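Local coordinates for protein HTH-type transcriptional regulator ascG (Escherichia coli, PDB 3BRQ) that represses transcription of the cryptic asc operon in Escherichia coli by binding DNA as a LacI-family regulator, at the interface of chains A and B. Coordinates in Å, arbitrary orientation; residue numbers count along the deposited sequence, not the author numbering. Chains: chain A/B, HTH-type transcriptional regulator ascG.

Contact 1: the interface of chains A and B. Residues chain A 40-41, 44-45, 48; chain B 28, 58, 60.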
# COMPACT_ATOMS: atom_id res chain seq x y z
N LEU A 40 -4.28 -3.26 -6.84
CA LEU A 40 -4.16 -4.70 -6.73
C LEU A 40 -5.28 -5.28 -5.86
O LEU A 40 -5.96 -6.21 -6.26
CB LEU A 40 -2.80 -5.14 -6.24
CG LEU A 40 -2.34 -6.14 -7.29
CD1 LEU A 40 -0.91 -5.88 -7.66
CD2 LEU A 40 -2.60 -7.59 -6.90
N PHE A 41 -5.51 -4.66 -4.71
CA PHE A 41 -6.56 -5.13 -3.83
C PHE A 41 -7.91 -5.14 -4.56
O PHE A 41 -8.61 -6.17 -4.56
CB PHE A 41 -6.65 -4.28 -2.55
CG PHE A 41 -7.78 -4.70 -1.65
CD1 PHE A 41 -7.69 -5.88 -0.91
CD2 PHE A 41 -8.96 -3.93 -1.58
CE1 PHE A 41 -8.78 -6.28 -0.07
CE2 PHE A 41 -10.03 -4.30 -0.81
CZ PHE A 41 -9.93 -5.48 0.01
N ALA A 44 -8.33 -7.43 -7.86
CA ALA A 44 -8.51 -8.81 -7.40
C ALA A 44 -9.87 -9.02 -6.78
O ALA A 44 -10.58 -9.97 -7.12
CB ALA A 44 -7.37 -9.24 -6.41
N ARG A 45 -10.24 -8.15 -5.85
CA ARG A 45 -11.57 -8.27 -5.24
C ARG A 45 -12.72 -8.26 -6.26
O ARG A 45 -13.63 -9.06 -6.19
CB ARG A 45 -11.83 -7.17 -4.22
CG ARG A 45 -13.12 -7.43 -3.40
CD ARG A 45 -12.86 -8.60 -2.44
NE ARG A 45 -12.25 -8.21 -1.15
CZ ARG A 45 -11.46 -9.01 -0.40
NH1 ARG A 45 -11.08 -10.21 -0.85
NH2 ARG A 45 -11.00 -8.61 0.77
N GLU A 48 -12.88 -11.45 -8.29
CA GLU A 48 -13.47 -12.56 -7.48
C GLU A 48 -14.99 -12.41 -7.33
O GLU A 48 -15.70 -13.36 -7.40
CB GLU A 48 -12.84 -12.57 -6.10
CG GLU A 48 -11.36 -12.77 -6.18
CD GLU A 48 -10.71 -12.72 -4.85
OE1 GLU A 48 -11.35 -13.17 -3.89
OE2 GLU A 48 -9.55 -12.25 -4.76
N ASN B 28 -5.76 -12.11 -1.29
CA ASN B 28 -6.38 -10.80 -1.47
C ASN B 28 -6.86 -10.24 -0.12
O ASN B 28 -8.06 -10.15 0.17
CB ASN B 28 -7.54 -10.93 -2.47
CG ASN B 28 -8.19 -9.59 -2.80
OD1 ASN B 28 -7.53 -8.63 -3.07
ND2 ASN B 28 -9.51 -9.55 -2.74
N ASP B 58 -3.80 -14.13 -8.10
CA ASP B 58 -4.63 -13.85 -6.95
C ASP B 58 -4.87 -15.20 -6.19
O ASP B 58 -5.46 -16.11 -6.71
CB ASP B 58 -5.96 -13.32 -7.45
CG ASP B 58 -6.89 -12.87 -6.35
OD1 ASP B 58 -6.44 -12.83 -5.18
OD2 ASP B 58 -8.07 -12.55 -6.70
N LYS B 60 -6.79 -15.17 -3.76
CA LYS B 60 -8.19 -14.90 -3.35
C LYS B 60 -8.34 -14.87 -1.86
O LYS B 60 -7.64 -14.12 -1.20
CB LYS B 60 -9.20 -15.85 -4.02
CG LYS B 60 -9.07 -15.93 -5.51
CD LYS B 60 -10.05 -16.88 -6.16
CE LYS B 60 -9.79 -16.84 -7.69
NZ LYS B 60 -10.68 -17.79 -8.48

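Contact 2: the interface of chains A and B. Residues chain A 55, 57, 72-73, 76; chain B 21, 55, 73, 76.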
# COMPACT_ATOMS: atom_id res chain seq x y z
N LEU A 55 -4.58 -12.50 -13.03
CA LEU A 55 -3.19 -12.83 -13.22
C LEU A 55 -2.45 -11.54 -13.59
O LEU A 55 -2.93 -10.81 -14.44
CB LEU A 55 -3.08 -13.83 -14.39
CG LEU A 55 -1.78 -14.56 -14.65
CD1 LEU A 55 -1.44 -15.45 -13.47
CD2 LEU A 55 -1.96 -15.46 -15.93
N ALA A 57 1.15 -9.62 -14.89
CA ALA A 57 2.50 -9.67 -15.49
C ALA A 57 3.23 -8.33 -15.39
O ALA A 57 2.61 -7.28 -15.34
CB ALA A 57 2.41 -10.08 -16.95
N TYR A 72 2.36 -12.37 -23.69
CA TYR A 72 2.64 -13.47 -22.79
C TYR A 72 1.32 -13.93 -22.19
O TYR A 72 0.91 -15.05 -22.44
CB TYR A 72 3.65 -13.06 -21.70
CG TYR A 72 4.08 -14.20 -20.79
CD1 TYR A 72 4.27 -15.45 -21.31
CD2 TYR A 72 4.31 -14.00 -19.44
CE1 TYR A 72 4.70 -16.51 -20.51
CE2 TYR A 72 4.73 -15.06 -18.61
CZ TYR A 72 4.92 -16.31 -19.18
OH TYR A 72 5.31 -17.41 -18.44
N LEU A 73 0.61 -13.02 -21.52
CA LEU A 73 -0.71 -13.33 -20.92
C LEU A 73 -1.76 -13.91 -21.86
O LEU A 73 -2.48 -14.84 -21.49
CB LEU A 73 -1.28 -12.13 -20.15
CG LEU A 73 -0.55 -11.65 -18.91
CD1 LEU A 73 -1.18 -10.33 -18.45
CD2 LEU A 73 -0.58 -12.68 -17.76
N LEU A 76 -0.89 -17.44 -22.58
CA LEU A 76 -1.28 -18.24 -21.43
C LEU A 76 -2.78 -18.35 -21.38
O LEU A 76 -3.34 -18.87 -20.39
CB LEU A 76 -0.80 -17.60 -20.11
CG LEU A 76 0.71 -17.44 -19.97
CD1 LEU A 76 1.03 -16.83 -18.65
CD2 LEU A 76 1.43 -18.75 -20.15
N THR B 21 9.73 -18.91 -15.80
CA THR B 21 8.76 -18.01 -15.20
C THR B 21 8.70 -18.30 -13.70
O THR B 21 8.66 -19.47 -13.32
CB THR B 21 7.41 -18.22 -15.89
OG1 THR B 21 7.51 -17.78 -17.25
CG2 THR B 21 6.30 -17.45 -15.20
N LEU B 55 4.95 -13.98 -12.87
CA LEU B 55 3.48 -14.10 -12.91
C LEU B 55 2.94 -14.05 -11.48
O LEU B 55 3.42 -14.78 -10.63
CB LEU B 55 3.05 -15.45 -13.53
CG LEU B 55 2.98 -15.49 -15.07
CD1 LEU B 55 2.44 -16.84 -15.55
CD2 LEU B 55 2.15 -14.32 -15.61
N LEU B 73 -1.00 -21.83 -11.51
CA LEU B 73 0.29 -21.35 -12.02
C LEU B 73 1.18 -22.42 -12.59
O LEU B 73 1.83 -22.20 -13.60
CB LEU B 73 1.07 -20.53 -10.97
CG LEU B 73 0.57 -19.12 -10.61
CD1 LEU B 73 1.48 -18.55 -9.55
CD2 LEU B 73 0.50 -18.16 -11.85
N LEU B 76 0.16 -23.22 -15.90
CA LEU B 76 0.64 -22.23 -16.87
C LEU B 76 2.13 -22.45 -17.12
O LEU B 76 2.76 -21.70 -17.85
CB LEU B 76 0.35 -20.81 -16.38
CG LEU B 76 -1.14 -20.52 -16.16
CD1 LEU B 76 -1.28 -19.11 -15.60
CD2 LEU B 76 -1.92 -20.71 -17.45

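Contact 3: the interface of chains A and B. Residues chain A 36, 40; chain B 28, 36, 40, 56.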
# COMPACT_ATOMS: atom_id res chain seq x y z
N PHE A 36 -1.01 1.81 -6.09
CA PHE A 36 -0.78 0.46 -6.58
C PHE A 36 -1.36 -0.60 -5.62
O PHE A 36 -1.95 -1.60 -6.03
CB PHE A 36 0.70 0.19 -6.79
CG PHE A 36 0.98 -1.20 -7.24
CD1 PHE A 36 0.62 -1.62 -8.52
CD2 PHE A 36 1.50 -2.14 -6.35
CE1 PHE A 36 0.85 -2.94 -8.95
CE2 PHE A 36 1.73 -3.44 -6.77
CZ PHE A 36 1.41 -3.82 -8.08
N LEU A 40 -4.28 -3.26 -6.84
CA LEU A 40 -4.16 -4.70 -6.73
C LEU A 40 -5.28 -5.28 -5.86
O LEU A 40 -5.96 -6.21 -6.26
CB LEU A 40 -2.80 -5.14 -6.24
CG LEU A 40 -2.34 -6.14 -7.29
CD1 LEU A 40 -0.91 -5.88 -7.66
CD2 LEU A 40 -2.60 -7.59 -6.90
N ASN B 28 -5.76 -12.11 -1.29
CA ASN B 28 -6.38 -10.80 -1.47
C ASN B 28 -6.86 -10.24 -0.12
O ASN B 28 -8.06 -10.15 0.17
CB ASN B 28 -7.54 -10.93 -2.47
CG ASN B 28 -8.19 -9.59 -2.80
OD1 ASN B 28 -7.53 -8.63 -3.07
ND2 ASN B 28 -9.51 -9.55 -2.74
N PHE B 36 2.89 -5.71 0.80
CA PHE B 36 2.70 -6.39 -0.48
C PHE B 36 3.31 -5.60 -1.67
O PHE B 36 3.97 -6.18 -2.53
CB PHE B 36 1.21 -6.74 -0.59
CG PHE B 36 0.78 -7.46 -1.85
CD1 PHE B 36 1.69 -7.99 -2.76
CD2 PHE B 36 -0.59 -7.65 -2.08
CE1 PHE B 36 1.25 -8.62 -3.91
CE2 PHE B 36 -1.04 -8.32 -3.24
CZ PHE B 36 -0.11 -8.80 -4.15
N LEU B 40 6.33 -7.18 -3.78
CA LEU B 40 6.14 -7.42 -5.21
C LEU B 40 7.22 -6.68 -6.00
O LEU B 40 7.74 -7.18 -6.99
CB LEU B 40 4.75 -6.97 -5.67
CG LEU B 40 4.30 -7.28 -7.10
CD1 LEU B 40 4.36 -8.79 -7.43
CD2 LEU B 40 2.90 -6.78 -7.35
N LEU B 56 1.98 -13.18 -11.19
CA LEU B 56 1.33 -13.21 -9.85
C LEU B 56 -0.12 -13.65 -10.01
O LEU B 56 -0.84 -13.02 -10.74
CB LEU B 56 1.36 -11.83 -9.21
CG LEU B 56 0.50 -11.52 -8.00
CD1 LEU B 56 1.07 -12.19 -6.76
CD2 LEU B 56 0.49 -10.00 -7.79

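Contact 1: the interface of chains A and B
B:Asp58 OD1 accepts a hydrogen bond from the backbone N of B:Lys60 at 2.8 Å, met from above the carboxylate plane, which probably steadies the acid within its own chain; OE2 of A:Glu48 lies beside the same oxygen from across the interface. That OE2 also comes to 2.5 Å from B:Asp58 OD2, the two side chains arriving from opposite directions with their carboxylate planes turned 44° apart. This pair is doubtful: either a proton is shared or the pair is modelled too close; the coordinates cannot tell. A:Glu48 stretches out beyond CG (chi2 177°), and its CD also rests 3.6 Å from CB of B:Lys60. A:Ala44 CB fits between B:Asp58 and B:Asn28, lying 3.7 Å from CG of each.

Further along, the amide of B:Asn28 is doubtful as modelled. Its OD1 sits 3.1 Å from the backbone O of A:Phe41, and its ND2 is pressed against the guanidinium NH1 of A:Arg45 with no hydrogen bond. Exchanging the amide O and N could let the amide N donate to A:Phe41 O and put an acceptor beside A:Arg45, though that contact would remain very short. A:Arg45 also makes a weak hydrogen bond from NH1 to the backbone O of B:Asn28, 3.2 Å. The contact lays one flank of A helix 36-49 over B:Asn28, just past B strand 21-27, and the end of B strand 53-60, in the amino-terminal half of the LacI-family core.

Contact 2: the interface of chains A and B
A:Tyr72 and B:Thr21 make a polar link in this part of the LacI-family core, whose periplasmic-binding-protein-like fold pairs here with its copy. The phenol OH and the threonine OG1 come from opposite directions to a short hydrogen bond of 2.5 Å, whose direction the model does not settle. A:Tyr72 sends its ring across the boundary, while CD1 of its own A:Leu76 lies 3.9 Å above one face, toward the rim.

The apolar contacts are a cluster of leucines. B:Leu55 turns CG beside its own backbone N (chi1 -84°), and its methyls divide the work: CD1 meets A:Leu76 CD1 end to end at a tight 3.4 Å, while CD2 slides past A:Leu73 CD2 at 3.8 Å. Ring atom CE2 of A:Tyr72 touches B:Leu55 CG. A:Leu55 takes a different rotamer, CG opposite the backbone N (chi1 -169°), placing CD1 3.7 Å from B:Leu73 CD2 and CD2 tip to tip with B:Leu76 CD1, also 3.7 Å away. The twin leucines therefore reach equivalent partners by different torsions.

One antiparallel beta bridge pairs A:Ala57, in strand 53-57, with B:Leu55, in strand 53-60.

Contact 3: the interface of chains A and B
Helix 36-49 of chain A meets helix 36-49 of chain B here, with B strand 53-60 adding B:Leu56 to the cluster. A:Phe36 and B:Leu40 make the tightest approach: the methyl CD2 of the leucine lies at the edge of the phenylalanine ring, in its plane, 3.4 Å from CZ and 3.6 Å from CE2. The methyl therefore presses on the rim rather than on a face. The two side chains cross at about a right angle.

The reciprocal pair is looser. A:Leu40 CD2 touches B:Phe36 CZ at 3.9 Å, again with the side chains at roughly a right angle. That same methyl meets CD2 of B:Leu56 end-on at 4.0 Å, and the second methyl, CD1, faces B:Leu40 CD2 tip to tip at 3.9 Å. A:Leu40 thus spreads its two branches over three chain B residues. Its torsions (chi1 -127°, chi2 135°) lie away from the usual staggered values, whereas B:Leu40 holds CG anti to its backbone N at -173°, so the two copies of Leu40 depart from exact two-fold symmetry.

This small greasy patch seals the helices against each other near the two-fold axis and probably helps hold the repressor as the dimer typical of its family.

Contact 1 and contact 3 are neighbours, about 8 Å between the centres of their C-alpha atoms, and share A:Leu40 and B:Asn28; contact 2 lies about 16 Å from contact 1 and 15 Å from contact 3. Helix 36-49 of chain A serves contacts 1 and 3, while B strand 53-60 runs through all three: Leu55 serves contact 2, while Leu56 goes to contact 3 and Asp58 and Lys60 to contact 1. Each contact has a twin with the chains exchanged, so the patches and their twins are parts of one two-fold interface. Such pairing may help to place the two DNA-binding domains, as in other LacI-family dimers.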